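Local coordinates for protein histidinol-phosphatase (Bordetella pertussis, PDB 3FVV) that probably hydrolyses L-histidinol phosphate to L-histidinol and phosphate in histidine biosynthesis, as a magnesium-dependent phosphatase of the HAD-like superfamily, at residues A[7-12]-A[99-104]; A[20-25]-A[43-48]; A[158-163]-A[188-193]. One frame throughout, in Å; residues are numbered along the deposited sequence.

Contact 1: residues A[7-12]-A[99-104]; sequences ALFDLD and DVVRGH. With SO4 (sulfate ion), chain C.
Phe9 points its ring from strand 7-9 at helix 99-104 and meets three residues of the helix in three different ways. Val101 sits over one face: its CG2 stands almost straight above the ring centre, 4.1 Å from the Phe9 centroid, a CH-pi contact. His104 comes to the edge, with its CD2 3.6 Å from Phe9 CZ near the plane of the phenyl ring; the two ring planes are inclined at 67°, an oblique pair. Val100 slides past in the opposite sense and brings CG1 to 3.9 Å from Phe9 CE1. His104 CG is anti to its carbonyl carbon, beside the backbone N (chi1 -74°); Ala7 CB rests over one face of the imidazole, displaced toward the rim, 3.8 Å from the ring centroid. Strand and helix run nearly antiparallel, as a Rossmann-like HAD core places helices against its parallel sheet. Both imidazole nitrogens are engaged, NE2 by Tyr184 and ND1 by Asp109, which fixes the ring's rotation. Beyond the strand the chain enters the DxD loop of HAD phosphatases; by analogy with the family, Asp10 stands at the place of the usual nucleophile and Asp12 at that of the general acid. A sulfate, probably from the crystallisation liquor, occupies this site: its O1 accepts from Asp12 N at 3.0 Å, almost straight at 174°, and from Leu11 N at 3.2 Å, more bent. The strand packs on the helix by apolar and CH-pi contacts, while the loop after it turns backbone N-H groups to an oxyanion, consistent with phosphate binding.

Contact 2: residues A[20-25]-A[43-48]; sequences SDYQWA and RNDDLM
Tyr22 and Asp45 join their helices through the phenol: Tyr22 OH donates to Asp45 OD1 at 2.7 Å, and Asp45 OD1 accepts on its syn lone pair. The carboxylate approaches at the ring edge, and its plane is turned only 16° from that of the phenol. The same hydroxyl accepts from a water, 3.0 Å from Tyr22 OH, and this water in turn accepts from Asn44 ND2 at 3.1 Å. Tyr22 CG is anti to the backbone N (chi1 -178°), and the far end of the ring comes near helix 43-48. Helices 20-30 and 37-53 form an antiparallel pair within the helical cap inserted after the first strand of the HAD core, the usual place of a C1 cap. Asn44 ND2 also gives a weak, bent hydrogen bond to Ala25 O, 3.1 Å away with an angle of 127° at the hydrogen, so that one amide nitrogen serves both a backbone carbonyl and the water. Ala25 CB lies beside the same amide, 3.6 Å from Asn44 ND2. Apolar contact comes from Met48, whose CG packs obliquely 3.9 Å from Tyr22 CD1, with its SD in an oblique Met-aromatic contact 5.5 Å from the ring centroid. Phe64 and Leu68 of helix 58-70 pack on Asn44 and Ala25, respectively.

Contact 3: residues A[158-163]-A[188-193]; sequences EGKVVR and VNDVPL. With SO4 (sulfate ion), chain C.
Lys160 and Asp190 form the charged part of this contact. Lys160 NZ donates to Asp190 OD2 at 3.0 Å, a salt bridge on the syn lone pair, the two side chains crossing at about a right angle. From CG onward the lysine chain is extended (chi3 and chi4 both 178°), which carries its ammonium away from helix 158-163; on the way Lys160 CD passes 3.3 Å from Asp190 OD1. The ammonium also binds a sulfate, probably from the crystallisation liquor, with Lys160 NZ 2.9 Å from its O2. Its further partners are Asp10, in a salt bridge, and the carbonyl of Val114, while Asp190 OD2 is also hydrogen-bonded to Ser185 OG.

The apolar part is made by Glu158 CA, Lys160 CB and Val161 against Pro192 and Leu193. Val161 CG2, anti to its carbonyl carbon, reaches the backbone between Pro192 and Leu193, 3.5 Å from Leu193 N, and its neighbours there include Pro192 CB at 3.9 Å and Leu193 CB at 4.0 Å. The Pro192 ring meets the backbone at the start of the other segment, its CB 4.0 Å from Glu158 CA. Leu193 CD2 touches the foot of the lysine chain, at Lys160 CB.

In HAD phosphatases the motif III lysine and the motif IV acids sit on such elements beside the phosphate site, and Lys160 and Asp190 fit these places. Asp190 OD2 and Asp10 OD1 lie close together, and Lys160 NZ is bonded to both and to the sulfate, a placement consistent with a positive charge facing a bound phosphate.

How the contacts relate
Contact 1 (7-12 with 99-104) and contact 3 (158-163 with 188-193) belong to the core around the mainly parallel sheet, with centres about 17 Å apart. Both border the sulfate site, and Leu8 packs on Leu193. Contact 2 (20-25 with 43-48) lies in the helical cap, its centre about 25 Å from that of contact 1 and 22 Å from that of contact 3, which it does not touch. Helix 20-30 follows strand 5-9, and Ser20 meets Asp12 in a probable hydrogen bond. Contact 2 falls between the segments of contact 1; contact 3 opens later. Core and cap thus adjoin at a probable phosphate site.

Contact 1: residues A[7-12]-A[99-104]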
loop_
_atom_site.group_PDB
_atom_site.type_symbol
_atom_site.label_atom_id
_atom_site.label_comp_id
_atom_site.label_asym_id
_atom_site.label_seq_id
_atom_site.Cartn_x
_atom_site.Cartn_y
_atom_site.Cartn_z
ATOM N N ALA A 7 -12.064 -7.618 -5.972
ATOM C CA ALA A 7 -10.702 -8.031 -5.789
ATOM C C ALA A 7 -9.843 -6.917 -5.220
ATOM O O ALA A 7 -9.600 -5.888 -5.878
ATOM C CB ALA A 7 -10.118 -8.534 -7.198
ATOM N N LEU A 8 -9.315 -7.151 -4.031
ATOM C CA LEU A 8 -8.495 -6.202 -3.323
ATOM C C LEU A 8 -7.059 -6.733 -3.269
ATOM O O LEU A 8 -6.812 -7.914 -2.949
ATOM C CB LEU A 8 -9.010 -6.022 -1.886
ATOM C CG LEU A 8 -10.517 -5.642 -1.814
ATOM C CD1 LEU A 8 -10.981 -5.594 -0.316
ATOM C CD2 LEU A 8 -10.848 -4.361 -2.538
ATOM N N PHE A 9 -6.126 -5.824 -3.529
ATOM C CA PHE A 9 -4.717 -6.111 -3.491
ATOM C C PHE A 9 -3.953 -5.241 -2.523
ATOM O O PHE A 9 -3.983 -4.034 -2.614
ATOM C CB PHE A 9 -4.155 -5.947 -4.891
ATOM C CG PHE A 9 -4.881 -6.722 -5.900
ATOM C CD1 PHE A 9 -4.587 -8.059 -6.099
ATOM C CD2 PHE A 9 -5.891 -6.136 -6.630
ATOM C CE1 PHE A 9 -5.262 -8.787 -7.023
ATOM C CE2 PHE A 9 -6.582 -6.847 -7.585
ATOM C CZ PHE A 9 -6.248 -8.174 -7.810
ATOM N N ASP A 10 -3.237 -5.875 -1.620
ATOM C CA ASP A 10 -2.149 -5.213 -0.883
ATOM C C ASP A 10 -1.025 -4.848 -1.872
ATOM O O ASP A 10 -0.892 -5.457 -2.916
ATOM C CB ASP A 10 -1.627 -6.186 0.200
ATOM C CG ASP A 10 -0.540 -5.543 1.106
ATOM O OD1 ASP A 10 -0.819 -4.428 1.658
ATOM O OD2 ASP A 10 0.570 -6.115 1.238
ATOM N N LEU A 11 -0.204 -3.851 -1.569
ATOM C CA LEU A 11 0.904 -3.488 -2.449
ATOM C C LEU A 11 2.278 -4.002 -1.983
ATOM O O LEU A 11 2.880 -4.859 -2.648
ATOM C CB LEU A 11 0.990 -1.971 -2.634
ATOM C CG LEU A 11 2.116 -1.466 -3.531
ATOM C CD1 LEU A 11 1.930 -1.980 -4.909
ATOM C CD2 LEU A 11 2.195 0.139 -3.536
ATOM N N ASP A 12 2.762 -3.510 -0.849
ATOM C CA ASP A 12 4.172 -3.707 -0.508
ATOM C C ASP A 12 4.426 -5.139 -0.145
ATOM O O ASP A 12 3.794 -5.651 0.743
ATOM C CB ASP A 12 4.608 -2.732 0.591
ATOM C CG ASP A 12 4.425 -1.267 0.167
ATOM O OD1 ASP A 12 4.830 -0.880 -0.940
ATOM O OD2 ASP A 12 3.812 -0.495 0.902
ATOM N N ASP A 99 -0.042 -10.264 -13.728
ATOM C CA ASP A 99 -1.016 -11.264 -14.167
ATOM C C ASP A 99 -2.077 -11.579 -13.111
ATOM O O ASP A 99 -3.184 -11.813 -13.457
ATOM C CB ASP A 99 -0.326 -12.545 -14.588
ATOM C CG ASP A 99 0.180 -12.508 -16.027
ATOM O OD1 ASP A 99 -0.259 -11.635 -16.770
ATOM O OD2 ASP A 99 0.906 -13.414 -16.451
ATOM N N VAL A 100 -1.725 -11.548 -11.821
ATOM C CA VAL A 100 -2.706 -11.739 -10.738
ATOM C C VAL A 100 -3.762 -10.635 -10.815
ATOM O O VAL A 100 -4.989 -10.906 -10.799
ATOM C CB VAL A 100 -1.980 -11.933 -9.354
ATOM C CG1 VAL A 100 -2.313 -10.901 -8.330
ATOM C CG2 VAL A 100 -2.327 -13.276 -8.797
ATOM N N VAL A 101 -3.301 -9.412 -11.011
ATOM C CA VAL A 101 -4.214 -8.311 -11.202
ATOM C C VAL A 101 -5.003 -8.438 -12.497
ATOM O O VAL A 101 -6.219 -8.379 -12.505
ATOM C CB VAL A 101 -3.480 -6.964 -11.106
ATOM C CG1 VAL A 101 -4.476 -5.838 -11.272
ATOM C CG2 VAL A 101 -2.774 -6.861 -9.735
ATOM N N ARG A 102 -4.328 -8.732 -13.581
ATOM C CA ARG A 102 -4.951 -8.777 -14.861
ATOM C C ARG A 102 -6.024 -9.804 -14.965
ATOM O O ARG A 102 -7.063 -9.550 -15.616
ATOM C CB ARG A 102 -3.889 -8.973 -15.915
ATOM C CG ARG A 102 -4.420 -9.075 -17.263
ATOM C CD ARG A 102 -3.260 -9.162 -18.258
ATOM N NE ARG A 102 -2.326 -8.022 -18.130
ATOM C CZ ARG A 102 -1.659 -7.465 -19.153
ATOM N NH1 ARG A 102 -1.815 -7.905 -20.416
ATOM N NH2 ARG A 102 -0.847 -6.434 -18.920
ATOM N N GLY A 103 -5.809 -10.957 -14.345
ATOM C CA GLY A 103 -6.850 -11.987 -14.330
ATOM C C GLY A 103 -8.161 -11.483 -13.732
ATOM O O GLY A 103 -9.260 -11.777 -14.226
ATOM N N HIS A 104 -8.061 -10.737 -12.642
ATOM C CA HIS A 104 -9.289 -10.238 -11.988
ATOM C C HIS A 104 -9.880 -9.124 -12.852
ATOM O O HIS A 104 -11.092 -9.091 -13.049
ATOM C CB HIS A 104 -9.015 -9.764 -10.602
ATOM C CG HIS A 104 -8.773 -10.864 -9.619
ATOM N ND1 HIS A 104 -9.804 -11.587 -9.055
ATOM C CD2 HIS A 104 -7.634 -11.311 -9.035
ATOM C CE1 HIS A 104 -9.299 -12.456 -8.196
ATOM N NE2 HIS A 104 -7.982 -12.332 -8.187
HETATM S S SO4 C . 1.103 -2.079 2.455
HETATM O O1 SO4 C . 0.858 -2.164 0.966
HETATM O O2 SO4 C . -0.131 -1.701 3.247
HETATM O O3 SO4 C . 1.717 -3.348 2.812
HETATM O O4 SO4 C . 2.083 -1.026 2.763
#

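Contact 2: residues A[20-25]-A[43-48]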
loop_
_atom_site.group_PDB
_atom_site.type_symbol
_atom_site.label_atom_id
_atom_site.label_comp_id
_atom_site.label_asym_id
_atom_site.label_seq_id
_atom_site.Cartn_x
_atom_site.Cartn_y
_atom_site.Cartn_z
ATOM N N SER A 20 7.498 0.001 -0.853
ATOM C CA SER A 20 7.511 1.231 -1.594
ATOM C C SER A 20 7.659 2.458 -0.630
ATOM O O SER A 20 8.220 3.472 -0.987
ATOM C CB SER A 20 6.291 1.309 -2.520
ATOM O OG SER A 20 5.062 1.580 -1.841
ATOM N N ASP A 21 7.240 2.318 0.612
ATOM C CA ASP A 21 7.258 3.441 1.585
ATOM C C ASP A 21 8.744 3.733 1.891
ATOM O O ASP A 21 9.241 4.815 1.634
ATOM C CB ASP A 21 6.475 3.001 2.829
ATOM C CG ASP A 21 5.810 4.139 3.579
ATOM O OD1 ASP A 21 5.670 5.266 3.069
ATOM O OD2 ASP A 21 5.424 3.873 4.754
ATOM N N TYR A 22 9.448 2.717 2.381
ATOM C CA TYR A 22 10.881 2.793 2.695
ATOM C C TYR A 22 11.725 3.150 1.458
ATOM O O TYR A 22 12.565 4.049 1.513
ATOM C CB TYR A 22 11.370 1.497 3.321
ATOM C CG TYR A 22 12.841 1.637 3.669
ATOM C CD1 TYR A 22 13.241 2.330 4.816
ATOM C CD2 TYR A 22 13.820 1.206 2.786
ATOM C CE1 TYR A 22 14.609 2.539 5.117
ATOM C CE2 TYR A 22 15.179 1.387 3.064
ATOM C CZ TYR A 22 15.576 2.059 4.230
ATOM O OH TYR A 22 16.922 2.262 4.483
ATOM N N GLN A 23 11.458 2.522 0.315
ATOM C CA GLN A 23 12.265 2.805 -0.908
ATOM C C GLN A 23 12.094 4.282 -1.339
ATOM O O GLN A 23 13.048 4.953 -1.739
ATOM C CB GLN A 23 11.906 1.866 -2.036
ATOM C CG GLN A 23 12.220 0.449 -1.735
ATOM C CD GLN A 23 13.720 0.258 -1.568
ATOM O OE1 GLN A 23 14.537 0.950 -2.205
ATOM N NE2 GLN A 23 14.081 -0.677 -0.738
ATOM N N TRP A 24 10.896 4.811 -1.190
ATOM C CA TRP A 24 10.710 6.226 -1.461
ATOM C C TRP A 24 11.504 7.131 -0.516
ATOM O O TRP A 24 12.136 8.076 -1.011
ATOM C CB TRP A 24 9.220 6.548 -1.450
ATOM C CG TRP A 24 8.795 7.992 -1.521
ATOM C CD1 TRP A 24 8.187 8.654 -0.509
ATOM C CD2 TRP A 24 8.987 8.975 -2.585
ATOM N NE1 TRP A 24 7.913 9.943 -0.890
ATOM C CE2 TRP A 24 8.400 10.176 -2.145
ATOM C CE3 TRP A 24 9.534 8.939 -3.845
ATOM C CZ2 TRP A 24 8.331 11.325 -2.928
ATOM C CZ3 TRP A 24 9.473 10.079 -4.630
ATOM C CH2 TRP A 24 8.858 11.257 -4.171
ATOM N N ALA A 25 11.466 6.867 0.802
ATOM C CA ALA A 25 12.281 7.607 1.772
ATOM C C ALA A 25 13.741 7.505 1.432
ATOM O O ALA A 25 14.513 8.501 1.428
ATOM C CB ALA A 25 12.056 7.052 3.192
ATOM N N ARG A 43 18.415 8.998 9.630
ATOM C CA ARG A 43 17.122 9.331 10.193
ATOM C C ARG A 43 16.006 8.372 9.750
ATOM O O ARG A 43 15.191 7.969 10.572
ATOM C CB ARG A 43 16.754 10.773 9.891
ATOM C CG ARG A 43 17.300 11.778 10.912
ATOM C CD ARG A 43 16.565 13.079 10.733
ATOM N NE ARG A 43 16.553 13.458 9.321
ATOM C CZ ARG A 43 17.581 14.023 8.673
ATOM N NH1 ARG A 43 18.733 14.297 9.308
ATOM N NH2 ARG A 43 17.463 14.324 7.379
ATOM N N ASN A 44 15.974 8.006 8.465
ATOM C CA ASN A 44 15.045 6.925 7.990
ATOM C C ASN A 44 15.154 5.605 8.774
ATOM O O ASN A 44 14.146 5.039 9.229
ATOM C CB ASN A 44 15.236 6.623 6.485
ATOM C CG ASN A 44 14.844 7.809 5.598
ATOM O OD1 ASN A 44 14.041 8.642 6.017
ATOM N ND2 ASN A 44 15.393 7.882 4.373
ATOM N N ASP A 45 16.389 5.121 8.918
ATOM C CA ASP A 45 16.610 3.830 9.565
ATOM C C ASP A 45 16.241 3.928 11.031
ATOM O O ASP A 45 15.545 3.049 11.573
ATOM C CB ASP A 45 18.054 3.348 9.387
ATOM C CG ASP A 45 18.394 3.006 7.916
ATOM O OD1 ASP A 45 17.506 2.725 7.079
ATOM O OD2 ASP A 45 19.584 3.048 7.579
ATOM N N ASP A 46 16.648 5.021 11.651
ATOM C CA ASP A 46 16.327 5.230 13.045
ATOM C C ASP A 46 14.780 5.286 13.302
ATOM O O ASP A 46 14.294 4.720 14.304
ATOM C CB ASP A 46 17.045 6.476 13.556
ATOM C CG ASP A 46 16.767 6.752 15.014
ATOM O OD1 ASP A 46 17.003 5.859 15.878
ATOM O OD2 ASP A 46 16.310 7.879 15.290
ATOM N N LEU A 47 14.018 5.934 12.399
ATOM C CA LEU A 47 12.553 5.821 12.440
ATOM C C LEU A 47 12.090 4.353 12.379
ATOM O O LEU A 47 11.335 3.903 13.222
ATOM C CB LEU A 47 11.866 6.600 11.305
ATOM C CG LEU A 47 10.329 6.476 11.423
ATOM C CD1 LEU A 47 9.747 7.641 12.260
ATOM C CD2 LEU A 47 9.695 6.340 10.072
ATOM N N MET A 48 12.512 3.622 11.365
ATOM C CA MET A 48 12.082 2.234 11.232
ATOM C C MET A 48 12.511 1.446 12.496
ATOM O O MET A 48 11.735 0.656 13.015
ATOM C CB MET A 48 12.693 1.568 9.984
ATOM C CG MET A 48 12.417 2.262 8.626
ATOM S SD MET A 48 10.677 2.107 8.132
ATOM C CE MET A 48 10.498 0.292 8.119
HETATM O O HOH W 1 17.079 5.253 4.070
#

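Contact 3: residues A[158-163]-A[188-193]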
loop_
_atom_site.group_PDB
_atom_site.type_symbol
_atom_site.label_atom_id
_atom_site.label_comp_id
_atom_site.label_asym_id
_atom_site.label_seq_id
_atom_site.Cartn_x
_atom_site.Cartn_y
_atom_site.Cartn_z
ATOM N N GLU A 158 -6.741 -2.503 10.923
ATOM C CA GLU A 158 -8.195 -2.462 10.948
ATOM C C GLU A 158 -8.706 -1.297 10.089
ATOM O O GLU A 158 -9.844 -1.307 9.653
ATOM C CB GLU A 158 -8.782 -2.321 12.396
ATOM C CG GLU A 158 -7.942 -2.906 13.581
ATOM C CD GLU A 158 -6.898 -1.889 14.174
ATOM O OE1 GLU A 158 -7.292 -0.792 14.688
ATOM O OE2 GLU A 158 -5.673 -2.197 14.163
ATOM N N GLY A 159 -7.886 -0.249 9.911
ATOM C CA GLY A 159 -8.265 0.857 9.038
ATOM C C GLY A 159 -8.506 0.445 7.594
ATOM O O GLY A 159 -9.305 1.079 6.894
ATOM N N LYS A 160 -7.809 -0.589 7.116
ATOM C CA LYS A 160 -8.069 -1.059 5.762
ATOM C C LYS A 160 -9.522 -1.507 5.653
ATOM O O LYS A 160 -10.161 -1.249 4.627
ATOM C CB LYS A 160 -7.139 -2.174 5.361
ATOM C CG LYS A 160 -5.707 -1.721 5.193
ATOM C CD LYS A 160 -4.913 -2.670 4.265
ATOM C CE LYS A 160 -3.493 -2.152 4.091
ATOM N NZ LYS A 160 -2.656 -3.053 3.247
ATOM N N VAL A 161 -10.064 -2.110 6.720
ATOM C CA VAL A 161 -11.452 -2.582 6.698
ATOM C C VAL A 161 -12.425 -1.422 6.635
ATOM O O VAL A 161 -13.296 -1.371 5.733
ATOM C CB VAL A 161 -11.798 -3.619 7.845
ATOM C CG1 VAL A 161 -13.247 -4.210 7.631
ATOM C CG2 VAL A 161 -10.772 -4.737 7.879
ATOM N N VAL A 162 -12.266 -0.473 7.547
ATOM C CA VAL A 162 -13.066 0.749 7.543
ATOM C C VAL A 162 -13.015 1.445 6.142
ATOM O O VAL A 162 -14.044 1.710 5.518
ATOM C CB VAL A 162 -12.578 1.696 8.701
ATOM C CG1 VAL A 162 -13.265 3.080 8.695
ATOM C CG2 VAL A 162 -12.792 1.010 10.044
ATOM N N ARG A 163 -11.804 1.653 5.614
ATOM C CA ARG A 163 -11.662 2.382 4.378
ATOM C C ARG A 163 -12.316 1.653 3.207
ATOM O O ARG A 163 -12.934 2.260 2.375
ATOM C CB ARG A 163 -10.164 2.673 4.093
ATOM C CG ARG A 163 -9.605 3.711 5.011
ATOM C CD ARG A 163 -10.146 5.151 4.631
ATOM N NE ARG A 163 -9.864 5.410 3.220
ATOM C CZ ARG A 163 -8.684 5.819 2.739
ATOM N NH1 ARG A 163 -7.675 6.043 3.538
ATOM N NH2 ARG A 163 -8.487 5.956 1.434
ATOM N N VAL A 188 0.792 -10.191 8.673
ATOM C CA VAL A 188 -0.136 -10.421 9.761
ATOM C C VAL A 188 -0.859 -9.136 10.101
ATOM O O VAL A 188 -1.954 -9.198 10.645
ATOM C CB VAL A 188 0.540 -11.043 11.021
ATOM C CG1 VAL A 188 -0.450 -11.176 12.155
ATOM C CG2 VAL A 188 1.106 -12.436 10.695
ATOM N N ASN A 189 -0.282 -7.979 9.735
ATOM C CA ASN A 189 -0.974 -6.693 9.864
ATOM C C ASN A 189 -2.315 -6.675 9.168
ATOM O O ASN A 189 -3.209 -5.958 9.569
ATOM C CB ASN A 189 -0.155 -5.543 9.285
ATOM C CG ASN A 189 0.989 -5.064 10.208
ATOM O OD1 ASN A 189 2.010 -4.540 9.731
ATOM N ND2 ASN A 189 0.794 -5.161 11.480
ATOM N N ASP A 190 -2.441 -7.433 8.093
ATOM C CA ASP A 190 -3.679 -7.453 7.294
ATOM C C ASP A 190 -4.677 -8.595 7.576
ATOM O O ASP A 190 -5.664 -8.795 6.820
ATOM C CB ASP A 190 -3.328 -7.444 5.816
ATOM C CG ASP A 190 -3.063 -6.032 5.295
ATOM O OD1 ASP A 190 -3.560 -5.097 5.962
ATOM O OD2 ASP A 190 -2.368 -5.874 4.249
ATOM N N VAL A 191 -4.497 -9.302 8.675
ATOM C CA VAL A 191 -5.490 -10.304 9.091
ATOM C C VAL A 191 -6.898 -9.654 9.180
ATOM O O VAL A 191 -7.886 -10.248 8.793
ATOM C CB VAL A 191 -5.045 -10.981 10.428
ATOM C CG1 VAL A 191 -6.245 -11.830 11.149
ATOM C CG2 VAL A 191 -3.723 -11.806 10.208
ATOM N N PRO A 192 -6.996 -8.390 9.632
ATOM C CA PRO A 192 -8.343 -7.823 9.670
ATOM C C PRO A 192 -9.091 -7.835 8.361
ATOM O O PRO A 192 -10.213 -8.392 8.304
ATOM C CB PRO A 192 -8.106 -6.403 10.179
ATOM C CG PRO A 192 -6.972 -6.553 11.128
ATOM C CD PRO A 192 -6.065 -7.611 10.476
ATOM N N LEU A 193 -8.473 -7.332 7.279
ATOM C CA LEU A 193 -9.150 -7.378 5.985
ATOM C C LEU A 193 -9.200 -8.825 5.400
ATOM O O LEU A 193 -10.158 -9.200 4.711
ATOM C CB LEU A 193 -8.524 -6.402 4.981
ATOM C CG LEU A 193 -9.263 -6.271 3.658
ATOM C CD1 LEU A 193 -10.742 -6.032 3.888
ATOM C CD2 LEU A 193 -8.665 -5.155 2.857
HETATM S S SO4 C . 1.103 -2.079 2.455
HETATM O O1 SO4 C . 0.858 -2.164 0.966
HETATM O O2 SO4 C . -0.131 -1.701 3.247
HETATM O O3 SO4 C . 1.717 -3.348 2.812
HETATM O O4 SO4 C . 2.083 -1.026 2.763
#